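Local coordinates for death on curing protein (Enterobacteria phage P1, PDB 3DD7), which acts as the growth-arresting toxin of the phage P1 Phd-Doc toxin-antitoxin pair, probably by blocking translation, and is held in check by the C-terminal domain of Phd, at residues A[10-15]-A[73-78]; A[33-38]-A[65-70]; A[50-55]-A[87-92]; A[57-62]-A[99-104]. The protein carries 2 engineered substitutions. One frame throughout, in Å; residues are numbered along the deposited sequence. Where two conformers were deposited one is given.

Contact 1: A[10-15]-A[73-78]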
# COMPACT_ATOMS: atom_id res chain seq x y z
N ILE A 10 8.03 -4.59 4.62
CA ILE A 10 8.44 -4.42 6.00
C ILE A 10 9.35 -3.17 6.19
O ILE A 10 9.13 -2.38 7.12
CB ILE A 10 9.13 -5.71 6.52
CG1 ILE A 10 8.17 -6.91 6.37
CG2 ILE A 10 9.61 -5.54 7.96
CD1 ILE A 10 8.80 -8.27 6.69
N ALA A 11 10.35 -3.01 5.34
CA ALA A 11 11.26 -1.86 5.46
C ALA A 11 10.49 -0.54 5.29
O ALA A 11 10.75 0.44 5.99
CB ALA A 11 12.38 -1.96 4.46
N LEU A 12 9.54 -0.54 4.36
CA LEU A 12 8.72 0.64 4.11
C LEU A 12 7.89 0.97 5.35
O LEU A 12 7.86 2.12 5.79
CB LEU A 12 7.82 0.43 2.90
CG LEU A 12 6.95 1.60 2.43
CD1 LEU A 12 6.50 1.34 0.99
CD2 LEU A 12 5.72 1.85 3.33
N HIS A 13 7.23 -0.03 5.91
CA HIS A 13 6.56 0.14 7.22
C HIS A 13 7.48 0.71 8.29
O HIS A 13 7.12 1.67 8.99
CB HIS A 13 5.98 -1.19 7.69
CG HIS A 13 5.56 -1.19 9.13
ND1 HIS A 13 6.40 -1.54 10.15
CD2 HIS A 13 4.36 -0.93 9.70
CE1 HIS A 13 5.76 -1.47 11.30
NE2 HIS A 13 4.51 -1.10 11.06
N ASP A 14 8.66 0.12 8.45
CA ASP A 14 9.53 0.49 9.57
C ASP A 14 10.02 1.93 9.38
O ASP A 14 10.09 2.70 10.34
CB ASP A 14 10.70 -0.48 9.65
CG ASP A 14 10.29 -1.87 10.12
OD1 ASP A 14 9.12 -2.06 10.56
OD2 ASP A 14 11.17 -2.76 10.05
N ALA A 15 10.31 2.31 8.14
CA ALA A 15 10.72 3.71 7.85
C ALA A 15 9.58 4.69 8.14
O ALA A 15 9.81 5.82 8.60
CB ALA A 15 11.20 3.83 6.43
N LYS A 73 -2.48 0.76 7.66
CA LYS A 73 -3.11 1.58 6.62
C LYS A 73 -2.08 2.45 5.90
O LYS A 73 -2.08 2.53 4.66
CB LYS A 73 -4.26 2.42 7.17
CG LYS A 73 -5.46 1.59 7.66
CD LYS A 73 -6.55 2.46 8.24
CE LYS A 73 -6.13 3.18 9.54
NZ LYS A 73 -6.24 2.23 10.69
N ARG A 74 -1.19 3.09 6.66
CA ARG A 74 -0.12 3.88 6.03
C ARG A 74 0.71 3.02 5.09
O ARG A 74 1.01 3.44 3.97
CB ARG A 74 0.75 4.57 7.08
CG ARG A 74 0.15 5.87 7.58
CD ARG A 74 1.06 6.43 8.69
NE ARG A 74 0.77 5.84 10.00
CZ ARG A 74 1.64 5.73 11.00
NH1 ARG A 74 2.92 6.07 10.83
NH2 ARG A 74 1.25 5.25 12.18
N THR A 75 1.05 1.81 5.54
CA THR A 75 1.93 0.96 4.76
C THR A 75 1.17 0.51 3.52
O THR A 75 1.74 0.46 2.44
CB THR A 75 2.46 -0.22 5.60
OG1 THR A 75 3.17 0.31 6.74
CG2 THR A 75 3.36 -1.15 4.76
N ALA A 76 -0.13 0.24 3.69
CA ALA A 76 -0.99 -0.18 2.58
C ALA A 76 -0.96 0.89 1.48
O ALA A 76 -0.62 0.62 0.34
CB ALA A 76 -2.40 -0.40 3.07
N LEU A 77 -1.28 2.13 1.88
CA LEU A 77 -1.33 3.27 0.96
C LEU A 77 -0.00 3.57 0.25
O LEU A 77 0.06 3.64 -0.98
CB LEU A 77 -1.85 4.53 1.67
CG LEU A 77 -1.90 5.77 0.78
CD1 LEU A 77 -2.81 5.52 -0.44
CD2 LEU A 77 -2.39 6.95 1.58
N ASN A 78 1.05 3.72 1.04
CA ASN A 78 2.37 4.07 0.50
C ASN A 78 2.91 2.96 -0.41
O ASN A 78 3.51 3.27 -1.44
CB ASN A 78 3.35 4.40 1.64
CG ASN A 78 3.04 5.73 2.32
OD1 ASN A 78 3.63 6.77 1.99
ND2 ASN A 78 2.15 5.71 3.29
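Two torsions place H13 against T75: chi1 of 167° swings the H13 ring away from its own backbone N, and chi1 of -59° leaves T75 OG1 beside the amide N and sends CG2 anti to it. The hydroxyl oxygen then lies 3.3 Å from H13 CB and, in the ring plane, 3.4 Å from the CD2 edge of H13. This is van der Waals contact, since T75 OG1 is hydrogen-bonded to A71 O on the preceding turn. The imidazole is fixed at both nitrogens: ND1 donates to D14 OD1 at 2.8 Å, nearly in the ring plane, and NE2 reaches D70 O, while the F68 ring stacks on it. The preceding residue, L12, slides past T75 in the opposite direction, with L12 CD2 4.1 Å from T75 CG2 and 3.9 Å from N78 CB. N78 ND2 donates almost straight to R74 O at 2.6 Å, arriving above the carbonyl plane, and also bonds a polar side chain of the bound peptide. The short axes pass 9.4 Å apart at 122°. All four touching residues are buried, and the contact packs helix 6-20 against the start of helix 72-86, which carries the NKR end of the Fic motif, the sequence signature of the Fic/DOC family.

Contact 2: A[33-38]-A[65-70]. Engineered in segment 65-70: Y66 (natural residue His).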
# COMPACT_ATOMS: atom_id res chain seq x y z
N GLU A 33 5.14 -12.26 4.19
CA GLU A 33 5.44 -13.18 3.11
C GLU A 33 4.18 -13.88 2.58
O GLU A 33 4.02 -14.05 1.37
CB GLU A 33 6.43 -14.22 3.61
CG GLU A 33 6.87 -15.19 2.55
CD GLU A 33 8.08 -15.97 2.98
OE1 GLU A 33 8.03 -16.57 4.08
OE2 GLU A 33 9.08 -15.97 2.23
N ALA A 34 3.32 -14.33 3.49
CA ALA A 34 2.09 -15.02 3.12
C ALA A 34 1.21 -14.10 2.27
O ALA A 34 0.77 -14.46 1.17
CB ALA A 34 1.33 -15.50 4.36
N ILE A 35 0.97 -12.89 2.77
CA ILE A 35 0.05 -11.98 2.11
C ILE A 35 0.58 -11.49 0.77
O ILE A 35 -0.13 -11.56 -0.24
CB ILE A 35 -0.36 -10.82 3.04
CG1 ILE A 35 -1.25 -11.39 4.15
CG2 ILE A 35 -1.05 -9.71 2.23
CD1 ILE A 35 -1.62 -10.41 5.23
N ILE A 36 1.82 -11.01 0.77
CA ILE A 36 2.40 -10.46 -0.46
C ILE A 36 2.65 -11.55 -1.50
O ILE A 36 2.44 -11.32 -2.70
CB ILE A 36 3.64 -9.58 -0.17
CG1 ILE A 36 3.31 -8.52 0.90
CG2 ILE A 36 4.17 -8.93 -1.46
CD1 ILE A 36 2.04 -7.71 0.64
N GLY A 37 3.08 -12.73 -1.05
CA GLY A 37 3.20 -13.89 -1.94
C GLY A 37 1.86 -14.20 -2.60
O GLY A 37 1.80 -14.43 -3.81
N ARG A 38 0.78 -14.17 -1.81
CA ARG A 38 -0.58 -14.36 -2.32
C ARG A 38 -0.95 -13.33 -3.40
O ARG A 38 -1.55 -13.68 -4.43
CB ARG A 38 -1.60 -14.29 -1.17
CG ARG A 38 -1.73 -15.57 -0.34
N GLY A 65 -4.76 -6.95 6.19
CA GLY A 65 -3.94 -8.11 6.53
C GLY A 65 -3.37 -8.15 7.94
O GLY A 65 -2.97 -9.23 8.40
N TYR A 66 -3.33 -7.00 8.61
CA TYR A 66 -2.80 -6.89 9.98
C TYR A 66 -1.44 -7.56 10.11
O TYR A 66 -1.19 -8.35 11.02
CB TYR A 66 -3.81 -7.43 11.01
CG TYR A 66 -5.12 -6.67 11.01
CD1 TYR A 66 -6.15 -7.04 10.15
CD2 TYR A 66 -5.31 -5.56 11.84
CE1 TYR A 66 -7.35 -6.35 10.12
CE2 TYR A 66 -6.52 -4.85 11.82
CZ TYR A 66 -7.53 -5.25 10.96
OH TYR A 66 -8.74 -4.57 10.92
N ILE A 67 -0.58 -7.24 9.16
CA ILE A 67 0.80 -7.72 9.19
C ILE A 67 1.57 -7.08 10.35
O ILE A 67 2.45 -7.70 10.96
CB ILE A 67 1.49 -7.39 7.85
CG1 ILE A 67 0.78 -8.11 6.70
CG2 ILE A 67 2.99 -7.69 7.88
CD1 ILE A 67 1.12 -7.53 5.36
N PHE A 68 1.19 -5.84 10.67
CA PHE A 68 1.93 -5.02 11.65
C PHE A 68 1.08 -4.66 12.86
O PHE A 68 -0.16 -4.68 12.81
CB PHE A 68 2.43 -3.74 10.96
CG PHE A 68 3.25 -4.00 9.73
CD1 PHE A 68 4.58 -4.36 9.85
CD2 PHE A 68 2.68 -3.89 8.45
CE1 PHE A 68 5.37 -4.60 8.72
CE2 PHE A 68 3.47 -4.14 7.32
CZ PHE A 68 4.78 -4.51 7.44
N ASN A 69 1.75 -4.33 13.96
CA ASN A 69 1.07 -3.85 15.15
C ASN A 69 0.44 -2.49 14.91
O ASN A 69 -0.55 -2.13 15.55
CB ASN A 69 2.07 -3.72 16.29
CG ASN A 69 2.61 -5.07 16.75
OD1 ASN A 69 3.82 -5.22 16.97
ND2 ASN A 69 1.74 -6.04 16.92
N ASP A 70 1.02 -1.73 13.99
CA ASP A 70 0.57 -0.38 13.73
C ASP A 70 0.99 0.03 12.32
O ASP A 70 1.84 -0.61 11.71
CB ASP A 70 1.16 0.58 14.78
CG ASP A 70 0.37 1.88 14.93
OD1 ASP A 70 -0.63 2.05 14.22
OD2 ASP A 70 0.77 2.72 15.77
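I35 and I67 meet tip to tip, I35 CD1 lying 3.6 Å from I67 CG1 and 4.0 Å from I67 CD1. The same I35 methyl also sits 3.5 Å from G65 CA, where the absence of a side chain lets it come right up to the main chain. An extended end (chi2 174°) carries I35 CD1 out from the helix to this spot, and no polar bond crosses between the segments. In the next shell, I67 is steadied by its own neighbour: its other branch, CG2, lies 3.6 Å above the plane of the F68 ring, over the centre. The chain turns sharply just before it, at Y66, the first residue past the helix, with a positive phi of 49°. Y66 is an engineered replacement for His at the head of the Fic motif, and its CB points away from 33-38. Farther out, the loop is held to the region of residues 25-27: Y66 O bonds S27 OG, and the backbones of I67 and N69 pair with S27 and G25. Helix 31-45 thus lies over the end of helix 51-65, where I35 rests on A61, and L9 of helix 6-20 touches both I36 and I67.

Contact 3: A[50-55]-A[87-92]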
# COMPACT_ATOMS: atom_id res chain seq x y z
N ASP A 50 -3.38 -4.79 -15.52
CA ASP A 50 -3.78 -3.43 -15.22
C ASP A 50 -3.10 -2.95 -13.94
O ASP A 50 -3.35 -3.49 -12.87
CB ASP A 50 -5.30 -3.36 -15.07
CG ASP A 50 -5.79 -1.94 -14.94
OD1 ASP A 50 -5.48 -1.30 -13.93
OD2 ASP A 50 -6.48 -1.45 -15.87
N LEU A 51 -2.27 -1.91 -14.07
CA LEU A 51 -1.46 -1.43 -12.95
C LEU A 51 -2.33 -0.98 -11.79
O LEU A 51 -1.98 -1.19 -10.64
CB LEU A 51 -0.54 -0.30 -13.39
CG LEU A 51 0.64 -0.74 -14.25
CD1 LEU A 51 1.47 0.50 -14.58
CD2 LEU A 51 1.50 -1.80 -13.54
N PHE A 52 -3.49 -0.40 -12.11
CA PHE A 52 -4.36 0.10 -11.03
C PHE A 52 -5.04 -1.02 -10.25
O PHE A 52 -5.21 -0.89 -9.03
CB PHE A 52 -5.34 1.13 -11.57
CG PHE A 52 -4.63 2.34 -12.10
CD1 PHE A 52 -4.02 3.23 -11.21
CD2 PHE A 52 -4.47 2.54 -13.47
CE1 PHE A 52 -3.32 4.33 -11.68
CE2 PHE A 52 -3.76 3.65 -13.94
CZ PHE A 52 -3.19 4.54 -13.06
N GLU A 53 -5.40 -2.10 -10.95
CA GLU A 53 -5.93 -3.29 -10.27
C GLU A 53 -4.87 -3.90 -9.35
O GLU A 53 -5.15 -4.23 -8.21
CB GLU A 53 -6.47 -4.36 -11.22
CG GLU A 53 -7.86 -4.88 -10.73
CD GLU A 53 -8.02 -6.40 -10.55
OE1 GLU A 53 -8.35 -6.81 -9.42
OE2 GLU A 53 -7.88 -7.17 -11.53
N VAL A 54 -3.64 -4.02 -9.87
CA VAL A 54 -2.53 -4.55 -9.07
C VAL A 54 -2.24 -3.66 -7.86
O VAL A 54 -2.17 -4.15 -6.74
CB VAL A 54 -1.27 -4.83 -9.91
CG1 VAL A 54 -0.21 -5.54 -9.06
CG2 VAL A 54 -1.63 -5.71 -11.13
N SER A 55 -2.10 -2.34 -8.08
CA SER A 55 -1.90 -1.41 -6.97
C SER A 55 -2.99 -1.56 -5.92
O SER A 55 -2.72 -1.60 -4.72
CB SER A 55 -1.85 0.04 -7.46
OG SER A 55 -1.68 0.94 -6.37
N ASN A 87 6.34 1.48 -11.56
CA ASN A 87 5.85 1.06 -12.87
C ASN A 87 5.55 2.22 -13.81
O ASN A 87 4.86 2.06 -14.81
CB ASN A 87 4.69 0.09 -12.71
CG ASN A 87 5.15 -1.26 -12.20
OD1 ASN A 87 5.70 -2.06 -12.96
ND2 ASN A 87 4.98 -1.51 -10.89
N GLY A 88 6.10 3.38 -13.48
CA GLY A 88 6.08 4.54 -14.37
C GLY A 88 4.83 5.39 -14.27
O GLY A 88 4.61 6.26 -15.11
N VAL A 89 4.00 5.16 -13.25
CA VAL A 89 2.85 6.03 -13.02
C VAL A 89 3.21 7.11 -12.01
O VAL A 89 3.56 6.81 -10.86
CB VAL A 89 1.61 5.24 -12.52
CG1 VAL A 89 0.44 6.20 -12.17
CG2 VAL A 89 1.19 4.18 -13.54
N GLN A 90 3.15 8.38 -12.43
CA GLN A 90 3.40 9.50 -11.52
C GLN A 90 2.33 9.53 -10.43
O GLN A 90 1.13 9.43 -10.73
CB GLN A 90 3.39 10.82 -12.29
CG GLN A 90 3.71 12.05 -11.44
N VAL A 91 2.76 9.66 -9.18
CA VAL A 91 1.82 9.73 -8.07
C VAL A 91 1.99 11.06 -7.36
O VAL A 91 3.02 11.70 -7.47
CB VAL A 91 2.01 8.58 -7.06
CG1 VAL A 91 1.62 7.22 -7.70
CG2 VAL A 91 3.44 8.55 -6.51
N PHE A 92 0.94 11.47 -6.65
CA PHE A 92 0.92 12.70 -5.89
C PHE A 92 -0.09 12.51 -4.77
O PHE A 92 -0.92 11.59 -4.85
CB PHE A 92 0.54 13.88 -6.78
CG PHE A 92 -0.65 13.62 -7.65
CD1 PHE A 92 -1.92 13.94 -7.22
CD2 PHE A 92 -0.49 13.06 -8.92
CE1 PHE A 92 -3.03 13.72 -8.04
CE2 PHE A 92 -1.60 12.82 -9.73
CZ PHE A 92 -2.86 13.15 -9.28
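L51 reaches N87 and V89 from the first turn of helix 51-65. Its CB points toward the loop, and with CG beside the backbone N (chi1 -73°) the side chain forks over the N87 side chain. Branch CD1 does most of the touching: L51 CD1 is 3.7 Å from N87 CB, equally far from N87 O, and 3.8 Å from V89 CG2, so this one methyl touches both loop residues. Branch CD2 meets the same N87 side chain beside it, with L51 CD2 3.8 Å from N87 CB and 3.9 Å from N87 CG. L51 also packs on F83 of helix 72-86. The amide of N87 faces other partners, its ND2 bonding F83 O and its OD1 receiving R2 N, which fixes the rotation of the group while its CB and CG lie against the leucine. N87 leaves helical geometry and G88, with a positive phi of 86°, is the C-prime residue of a Schellman motif that ends helix 72-86; G88 N returns to R85 O and V89 N to L84 O. That turn sets V89 toward helix 51-65. F52 meets it at an angle, F52 CZ 4.1 Å from V89 CG1. Beyond this pair, F52 leans on L118 and V89 on Y122, both of helix 111-122. Immediately before L51, D50 is the N-cap of helix 51-65: D50 OD1 accepts E53 N at 3.1 Å and, weakly, F52 N. The same oxygen forms a salt bridge with R119, which ties the cap to helix 111-122.

Contact 4: A[57-62]-A[99-104]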
# COMPACT_ATOMS: atom_id res chain seq x y z
N THR A 57 -4.76 -4.21 -5.28
CA THR A 57 -4.64 -5.51 -4.62
C THR A 57 -3.61 -5.40 -3.49
O THR A 57 -3.87 -5.86 -2.36
CB THR A 57 -4.26 -6.63 -5.63
OG1 THR A 57 -5.16 -6.59 -6.75
CG2 THR A 57 -4.38 -8.01 -5.00
N TYR A 58 -2.48 -4.74 -3.76
CA TYR A 58 -1.52 -4.44 -2.68
C TYR A 58 -2.17 -3.62 -1.57
O TYR A 58 -1.99 -3.92 -0.39
CB TYR A 58 -0.30 -3.68 -3.17
CG TYR A 58 0.77 -4.54 -3.81
CD1 TYR A 58 1.69 -5.25 -3.03
CD2 TYR A 58 0.86 -4.65 -5.19
CE1 TYR A 58 2.68 -6.04 -3.62
CE2 TYR A 58 1.85 -5.41 -5.80
CZ TYR A 58 2.75 -6.12 -5.01
OH TYR A 58 3.73 -6.89 -5.60
N LEU A 59 -2.88 -2.56 -1.95
CA LEU A 59 -3.49 -1.70 -0.97
C LEU A 59 -4.47 -2.48 -0.08
O LEU A 59 -4.35 -2.46 1.15
CB LEU A 59 -4.19 -0.51 -1.64
CG LEU A 59 -4.57 0.66 -0.72
CD1 LEU A 59 -4.70 2.00 -1.49
CD2 LEU A 59 -5.86 0.36 0.07
N VAL A 60 -5.43 -3.17 -0.70
CA VAL A 60 -6.43 -3.91 0.08
C VAL A 60 -5.77 -5.02 0.92
O VAL A 60 -6.10 -5.20 2.11
CB VAL A 60 -7.58 -4.46 -0.79
CG1 VAL A 60 -8.59 -5.28 0.04
CG2 VAL A 60 -8.32 -3.33 -1.50
N ALA A 61 -4.85 -5.77 0.31
CA ALA A 61 -4.24 -6.92 1.00
C ALA A 61 -3.51 -6.50 2.29
O ALA A 61 -3.64 -7.17 3.33
CB ALA A 61 -3.32 -7.70 0.06
N THR A 62 -2.78 -5.39 2.23
CA THR A 62 -2.06 -4.90 3.39
C THR A 62 -3.00 -4.22 4.38
O THR A 62 -2.91 -4.43 5.60
CB THR A 62 -0.88 -4.00 2.97
OG1 THR A 62 0.03 -4.82 2.23
CG2 THR A 62 -0.16 -3.43 4.17
N ASP A 99 -9.49 8.45 3.43
CA ASP A 99 -10.80 7.78 3.55
C ASP A 99 -10.85 6.53 2.67
O ASP A 99 -11.50 5.55 3.04
CB ASP A 99 -11.97 8.71 3.17
CG ASP A 99 -12.10 9.91 4.09
OD1 ASP A 99 -11.73 9.83 5.28
OD2 ASP A 99 -12.62 10.95 3.61
N LEU A 100 -10.15 6.57 1.52
CA LEU A 100 -10.08 5.43 0.61
C LEU A 100 -9.45 4.25 1.33
O LEU A 100 -9.95 3.12 1.30
CB LEU A 100 -9.28 5.77 -0.66
CG LEU A 100 -9.10 4.66 -1.72
CD1 LEU A 100 -10.48 4.24 -2.29
CD2 LEU A 100 -8.13 5.10 -2.84
N THR A 101 -8.34 4.55 2.01
CA THR A 101 -7.54 3.52 2.64
C THR A 101 -8.29 2.95 3.82
O THR A 101 -8.30 1.73 4.00
CB THR A 101 -6.17 4.08 3.01
OG1 THR A 101 -5.57 4.63 1.83
CG2 THR A 101 -5.24 2.98 3.58
N VAL A 102 -8.92 3.81 4.62
CA VAL A 102 -9.76 3.36 5.75
C VAL A 102 -10.89 2.45 5.23
O VAL A 102 -11.13 1.35 5.77
CB VAL A 102 -10.33 4.55 6.56
CG1 VAL A 102 -11.31 4.09 7.64
CG2 VAL A 102 -9.20 5.36 7.18
N GLY A 103 -11.56 2.87 4.16
CA GLY A 103 -12.64 2.07 3.59
C GLY A 103 -12.18 0.71 3.12
O GLY A 103 -12.89 -0.29 3.27
N ALA A 104 -10.99 0.67 2.53
CA ALA A 104 -10.38 -0.59 2.10
C ALA A 104 -10.11 -1.47 3.31
O ALA A 104 -10.36 -2.68 3.31
CB ALA A 104 -9.09 -0.31 1.35
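A104 O, on the residue whose methyl meets L59 and V60, accepts R64 NE, a polar tie back to helix 51-65 beside the apolar contact, and its backbone N donates to L100 O within helix 97-105. The main contact is made by L59, whose chi1 of -165° carries CG anti to the backbone N and spreads the two methyls toward the other helix. L59 CD2 presses on A104 CB at 3.5 Å, while L59 CD1 lies 4.3 Å from T101 OG1, one turn earlier. That hydroxyl already has its partner in L97 O, so it meets the leucine methyl only by packing. V60 CG2 joins from the next position, 4.2 Å from A104 CB, giving the alanine methyl two neighbours. The small side chain allows a close backbone approach, with V60 CA and A104 CA 5.5 Å apart. The short axes pass at 9.4 Å and make an angle of 58°. On another side of the same helix, Y58 OH bonds H3 ND1 and I4 N. Helix 97-105 thus crosses helix 51-65 at a steep angle, with helix 72-86 close by, where K73 and L77 touch T101 and A80 touches L59, and with helix 111-122, where V114 packs on L59, V111 on V60 and T117 on L100.

From the N terminus, helix 6-20 opens the loop that contact 1 closes at helix 72-86. Contact 2 is nested inside it, joining helix 31-45 to the loop after helix 51-65. Contact 3 starts within that large loop, at the beginning of helix 51-65, and ends beyond helix 72-86, so it crosses both earlier closures. Contact 4 leaves the same helix further along and reaches helix 97-105, crossing contacts 1, 2 and 3. Helix 51-65 serves contacts 3 and 4, and contacts 1, 2 and 4 all touch one another. Contacts 2 and 3 lie on opposite sides of the chain's centre, their own centres about 20 Å apart.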